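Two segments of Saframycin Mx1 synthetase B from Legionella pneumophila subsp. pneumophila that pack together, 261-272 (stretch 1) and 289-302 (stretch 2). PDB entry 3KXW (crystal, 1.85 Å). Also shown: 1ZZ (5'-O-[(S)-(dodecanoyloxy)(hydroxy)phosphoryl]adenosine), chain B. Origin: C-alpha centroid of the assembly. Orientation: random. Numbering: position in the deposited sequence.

Stretch 1, residues 261-272: ATISGSPNFAYD
Stretch 2, residues 289-302: SSWVTAFNGAEPVR

Two strands, 263-266 and 293-296, lie side by side and parallel, their axes 4.6 Å apart at closest approach and 21° from alignment. I263 pairs with T293, S264 with A294, G265 with F295 and S266 with N296. The ladder alternates: T293 N donates to T262 O (3.0 Å), S264 N to T293 O (3.1 Å), F295 N to S264 O (3.1 Å), S266 N to F295 O (3.2 Å), and G297 N, weakly, to S266 O (3.3 Å). Phi/psi values are extended, about -127/127 at I263 and -134/105 at T293; G265, at -171/-166, is almost fully stretched. Before the ladder, S290, chi1 p, turns its hydroxyl to the backbone of stretch 1, where S290 OG donates to A261 O at 2.6 Å.

One face of the sheet carries I263, T293 and F295. F295 takes chi1 p with chi2 -95°, which lays its ring over G265, whose CA sits 3.4 Å from the ring centroid and 8° off the normal. Glycine suits this place: an ideal CB would stand 2.4 Å from F295 O, a clash. I263 (m, t) meets the ring edge, CG2 to F295 CD1 4.1 Å, while C2 of the dodecanoyl-adenylate covers the opposite face, 3.5 Å from F295 CE1.

The other face carries S264, A294, S266 and N296. W291 has its CB directed away, but chi1 t and chi2 10° bring the indole back, so that NE1 donates to S264 O at 3.1 Å. Small A294 leaves room for Y271, whose m rotamer (chi2 -74°) reaches back from the helix; Y271 OH donates to F295 O at 2.7 Å, and Y271 CE1 packs 4.0 Å from W291 CH2. The phenol thus combines a polar tip with an apolar flank.

Beyond the strands, N268 is the main link, with 106 Å² covered by the other stretch. Its chi1 is t and chi2 83°, placing OD1 to accept from both N296 ND2 (3.0 Å) and R302 N (2.9 Å). N296, also t, with chi2 -12°, presents its amide for this bond. E299 (p, t, chi3 19°) extends its carboxylate to the backbone of F269, where OE2 accepts from F269 N at 2.8 Å; its CD lies 3.6 Å from P267 CB. Water 2 accepts from N268 N (2.9 Å) and donates to N296 OD1 (2.7 Å) and E299 O (2.9 Å), so linking the two stretches. Finally, water 3 bridges D272 OD1 (2.8 Å) and R302 NH1 (3.1 Å). In all, 956 Å² is buried.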

# COMPACT_ATOMS: atom_id res chain seq x y z
N ALA A 261 0.04 -20.64 3.37
CA ALA A 261 -0.02 -19.35 4.03
C ALA A 261 -1.34 -19.23 4.77
O ALA A 261 -2.39 -19.72 4.32
CB ALA A 261 0.14 -18.19 2.99
N THR A 262 -1.28 -18.57 5.92
CA THR A 262 -2.46 -18.40 6.77
C THR A 262 -2.97 -16.96 6.72
O THR A 262 -4.18 -16.69 6.91
CB THR A 262 -2.17 -18.82 8.25
OG1 THR A 262 -1.23 -17.92 8.85
CG2 THR A 262 -1.57 -20.22 8.31
N ILE A 263 -2.05 -16.03 6.50
CA ILE A 263 -2.41 -14.62 6.40
C ILE A 263 -1.87 -14.03 5.11
O ILE A 263 -0.70 -14.20 4.80
CB ILE A 263 -1.83 -13.83 7.58
CG1 ILE A 263 -2.32 -14.45 8.90
CG2 ILE A 263 -2.27 -12.38 7.51
CD1 ILE A 263 -1.79 -13.68 10.13
N SER A 264 -2.73 -13.39 4.33
CA SER A 264 -2.30 -12.70 3.12
C SER A 264 -3.40 -11.73 2.80
O SER A 264 -4.55 -11.94 3.19
CB SER A 264 -2.06 -13.71 1.98
OG SER A 264 -1.39 -13.15 0.87
N GLY A 265 -3.07 -10.60 2.17
CA GLY A 265 -4.12 -9.66 1.82
C GLY A 265 -3.62 -8.54 0.93
O GLY A 265 -2.52 -8.62 0.40
N SER A 266 -4.42 -7.49 0.79
CA SER A 266 -4.20 -6.49 -0.25
C SER A 266 -5.26 -5.41 -0.15
O SER A 266 -6.23 -5.55 0.58
CB SER A 266 -4.35 -7.16 -1.62
OG SER A 266 -5.68 -7.65 -1.81
N PRO A 267 -5.10 -4.33 -0.94
CA PRO A 267 -6.25 -3.43 -1.14
C PRO A 267 -7.37 -4.17 -1.83
O PRO A 267 -7.16 -5.19 -2.49
CB PRO A 267 -5.69 -2.34 -2.09
CG PRO A 267 -4.20 -2.45 -1.96
CD PRO A 267 -3.94 -3.93 -1.74
N ASN A 268 -8.57 -3.65 -1.68
CA ASN A 268 -9.78 -4.28 -2.22
C ASN A 268 -9.66 -4.67 -3.71
O ASN A 268 -10.08 -5.75 -4.10
CB ASN A 268 -10.92 -3.29 -2.03
CG ASN A 268 -12.26 -3.88 -2.39
OD1 ASN A 268 -12.87 -4.56 -1.58
ND2 ASN A 268 -12.74 -3.59 -3.59
N PHE A 269 -9.08 -3.79 -4.53
CA PHE A 269 -9.05 -4.06 -5.98
C PHE A 269 -8.47 -5.44 -6.36
O PHE A 269 -8.84 -6.03 -7.39
CB PHE A 269 -8.26 -2.97 -6.72
CG PHE A 269 -6.79 -3.26 -6.80
CD1 PHE A 269 -6.27 -4.02 -7.84
CD2 PHE A 269 -5.92 -2.80 -5.80
CE1 PHE A 269 -4.93 -4.32 -7.90
CE2 PHE A 269 -4.57 -3.10 -5.86
CZ PHE A 269 -4.08 -3.86 -6.91
N ALA A 270 -7.52 -5.94 -5.57
CA ALA A 270 -6.79 -7.13 -6.00
C ALA A 270 -7.66 -8.39 -5.99
O ALA A 270 -7.42 -9.35 -6.75
CB ALA A 270 -5.51 -7.32 -5.15
N TYR A 271 -8.69 -8.40 -5.14
CA TYR A 271 -9.63 -9.50 -5.13
C TYR A 271 -10.46 -9.50 -6.44
O TYR A 271 -10.68 -10.54 -7.06
CB TYR A 271 -10.49 -9.50 -3.84
CG TYR A 271 -9.65 -9.69 -2.57
CD1 TYR A 271 -9.13 -10.94 -2.25
CD2 TYR A 271 -9.37 -8.63 -1.72
CE1 TYR A 271 -8.35 -11.13 -1.11
CE2 TYR A 271 -8.59 -8.80 -0.58
CZ TYR A 271 -8.08 -10.05 -0.28
OH TYR A 271 -7.31 -10.23 0.83
N ASP A 272 -10.88 -8.32 -6.88
CA ASP A 272 -11.58 -8.19 -8.14
C ASP A 272 -10.69 -8.59 -9.29
O ASP A 272 -11.14 -9.18 -10.26
CB ASP A 272 -12.03 -6.75 -8.37
CG ASP A 272 -13.23 -6.38 -7.53
OD1 ASP A 272 -14.21 -7.15 -7.50
OD2 ASP A 272 -13.18 -5.32 -6.90
N SER A 289 -7.61 -23.60 1.89
CA SER A 289 -8.12 -23.85 3.24
C SER A 289 -7.22 -23.30 4.36
O SER A 289 -7.72 -23.01 5.43
CB SER A 289 -8.39 -25.35 3.47
OG SER A 289 -7.25 -26.12 3.13
N SER A 290 -5.92 -23.20 4.12
CA SER A 290 -4.99 -22.67 5.12
C SER A 290 -5.19 -21.18 5.38
O SER A 290 -4.80 -20.66 6.44
CB SER A 290 -3.52 -22.90 4.71
OG SER A 290 -3.12 -22.12 3.58
N TRP A 291 -5.78 -20.50 4.40
CA TRP A 291 -5.86 -19.04 4.34
C TRP A 291 -7.00 -18.53 5.23
O TRP A 291 -8.13 -18.39 4.78
CB TRP A 291 -6.04 -18.61 2.88
CG TRP A 291 -5.87 -17.13 2.60
CD1 TRP A 291 -5.38 -16.17 3.45
CD2 TRP A 291 -6.15 -16.46 1.37
NE1 TRP A 291 -5.37 -14.94 2.82
CE2 TRP A 291 -5.84 -15.10 1.54
CE3 TRP A 291 -6.66 -16.88 0.14
CZ2 TRP A 291 -6.00 -14.15 0.52
CZ3 TRP A 291 -6.83 -15.95 -0.87
CH2 TRP A 291 -6.49 -14.60 -0.68
N VAL A 292 -6.70 -18.29 6.51
CA VAL A 292 -7.75 -17.95 7.48
C VAL A 292 -7.97 -16.46 7.69
O VAL A 292 -9.00 -16.08 8.23
CB VAL A 292 -7.52 -18.63 8.85
CG1 VAL A 292 -7.48 -20.14 8.70
CG2 VAL A 292 -6.25 -18.09 9.55
N THR A 293 -7.02 -15.64 7.25
CA THR A 293 -7.17 -14.18 7.33
C THR A 293 -6.77 -13.57 6.00
O THR A 293 -5.58 -13.51 5.65
CB THR A 293 -6.29 -13.57 8.42
OG1 THR A 293 -6.63 -14.17 9.67
CG2 THR A 293 -6.52 -12.05 8.51
N ALA A 294 -7.77 -13.14 5.25
CA ALA A 294 -7.56 -12.50 3.94
C ALA A 294 -7.86 -11.03 4.17
O ALA A 294 -9.03 -10.61 4.07
CB ALA A 294 -8.50 -13.09 2.91
N PHE A 295 -6.83 -10.25 4.51
CA PHE A 295 -7.12 -8.87 4.92
C PHE A 295 -7.38 -7.97 3.72
O PHE A 295 -6.90 -8.23 2.62
CB PHE A 295 -6.07 -8.31 5.88
CG PHE A 295 -4.71 -8.16 5.27
CD1 PHE A 295 -3.75 -9.16 5.41
CD2 PHE A 295 -4.39 -7.01 4.56
CE1 PHE A 295 -2.49 -9.02 4.84
CE2 PHE A 295 -3.13 -6.87 3.98
CZ PHE A 295 -2.19 -7.85 4.11
N ASN A 296 -8.21 -6.96 3.95
CA ASN A 296 -8.64 -6.07 2.90
C ASN A 296 -8.61 -4.66 3.47
O ASN A 296 -9.49 -4.29 4.26
CB ASN A 296 -10.06 -6.45 2.47
CG ASN A 296 -10.54 -5.67 1.27
OD1 ASN A 296 -9.92 -4.69 0.86
ND2 ASN A 296 -11.68 -6.09 0.71
N GLY A 297 -7.59 -3.90 3.09
CA GLY A 297 -7.42 -2.54 3.59
C GLY A 297 -6.60 -1.69 2.63
O GLY A 297 -5.94 -2.23 1.74
N ALA A 298 -6.62 -0.38 2.86
CA ALA A 298 -5.83 0.65 2.16
C ALA A 298 -6.69 1.48 1.22
O ALA A 298 -6.26 2.53 0.72
CB ALA A 298 -4.61 0.08 1.44
N GLU A 299 -7.91 1.02 0.99
CA GLU A 299 -8.85 1.75 0.14
C GLU A 299 -10.25 1.26 0.46
O GLU A 299 -10.42 0.33 1.23
CB GLU A 299 -8.54 1.53 -1.34
CG GLU A 299 -8.81 0.10 -1.82
CD GLU A 299 -8.34 -0.12 -3.24
OE1 GLU A 299 -7.50 0.68 -3.71
OE2 GLU A 299 -8.81 -1.06 -3.89
N PRO A 300 -11.27 1.89 -0.13
CA PRO A 300 -12.61 1.46 0.28
C PRO A 300 -12.87 -0.03 0.07
O PRO A 300 -12.54 -0.61 -0.95
CB PRO A 300 -13.53 2.33 -0.57
CG PRO A 300 -12.74 3.56 -0.77
CD PRO A 300 -11.32 3.10 -0.96
N VAL A 301 -13.44 -0.64 1.09
CA VAL A 301 -13.66 -2.08 1.11
C VAL A 301 -15.10 -2.38 0.61
O VAL A 301 -16.07 -1.80 1.11
CB VAL A 301 -13.45 -2.58 2.56
CG1 VAL A 301 -13.86 -4.05 2.70
CG2 VAL A 301 -11.98 -2.32 3.00
N ARG A 302 -15.22 -3.22 -0.41
CA ARG A 302 -16.53 -3.45 -1.06
C ARG A 302 -17.11 -4.84 -0.81
O ARG A 302 -16.46 -5.84 -1.03
CB ARG A 302 -16.44 -3.22 -2.57
CG ARG A 302 -15.89 -1.84 -2.96
CD ARG A 302 -15.69 -1.73 -4.46
NE ARG A 302 -16.94 -1.67 -5.23
CZ ARG A 302 -17.50 -2.69 -5.88
NH1 ARG A 302 -16.96 -3.90 -5.84
NH2 ARG A 302 -18.62 -2.51 -6.57
P 1ZZ B . -1.61 5.02 3.45
C1 1ZZ B . -0.10 -8.65 8.43
N1 1ZZ B . -7.90 3.73 3.62
O1 1ZZ B . -3.40 2.30 3.38
C2 1ZZ B . -0.89 -7.60 7.63
N2 1ZZ B . -7.93 1.80 4.76
O2 1ZZ B . -1.58 3.53 4.19
C3 1ZZ B . -1.50 -6.52 8.53
N3 1ZZ B . -10.47 3.87 3.10
O3 1ZZ B . -0.99 6.00 4.32
C4 1ZZ B . -1.89 -5.28 7.72
N4 1ZZ B . -11.65 1.96 3.98
O4 1ZZ B . -0.80 4.90 2.06
C5 1ZZ B . -2.88 -4.37 8.45
N5 1ZZ B . -10.68 0.25 5.25
O5 1ZZ B . -3.17 5.47 3.07
C6 1ZZ B . -3.29 -3.24 7.50
O6 1ZZ B . -5.94 4.95 2.72
C7 1ZZ B . -4.40 -2.22 7.84
O7 1ZZ B . -7.92 7.02 3.26
C8 1ZZ B . -4.86 -1.20 6.78
O8 1ZZ B . -6.23 7.49 5.02
C9 1ZZ B . -3.88 -0.01 6.78
C10 1ZZ B . -3.74 0.70 5.41
C11 1ZZ B . -2.54 1.68 5.49
C12 1ZZ B . -2.78 2.84 4.51
C13 1ZZ B . -4.18 5.49 4.05
C14 1ZZ B . -5.40 5.86 3.48
C15 1ZZ B . -6.49 6.26 4.54
C16 1ZZ B . -7.64 6.15 3.90
C17 1ZZ B . -7.40 4.93 3.14
C18 1ZZ B . -7.15 2.72 4.35
C19 1ZZ B . -9.30 2.15 4.26
C20 1ZZ B . -9.27 3.29 3.64
C21 1ZZ B . -11.60 3.22 3.21
C22 1ZZ B . -10.63 1.46 4.46
O HOH W 1 -11.36 -1.47 -5.31
O HOH W 2 -9.05 -2.15 0.77
O HOH W 3 -16.89 -6.36 -7.72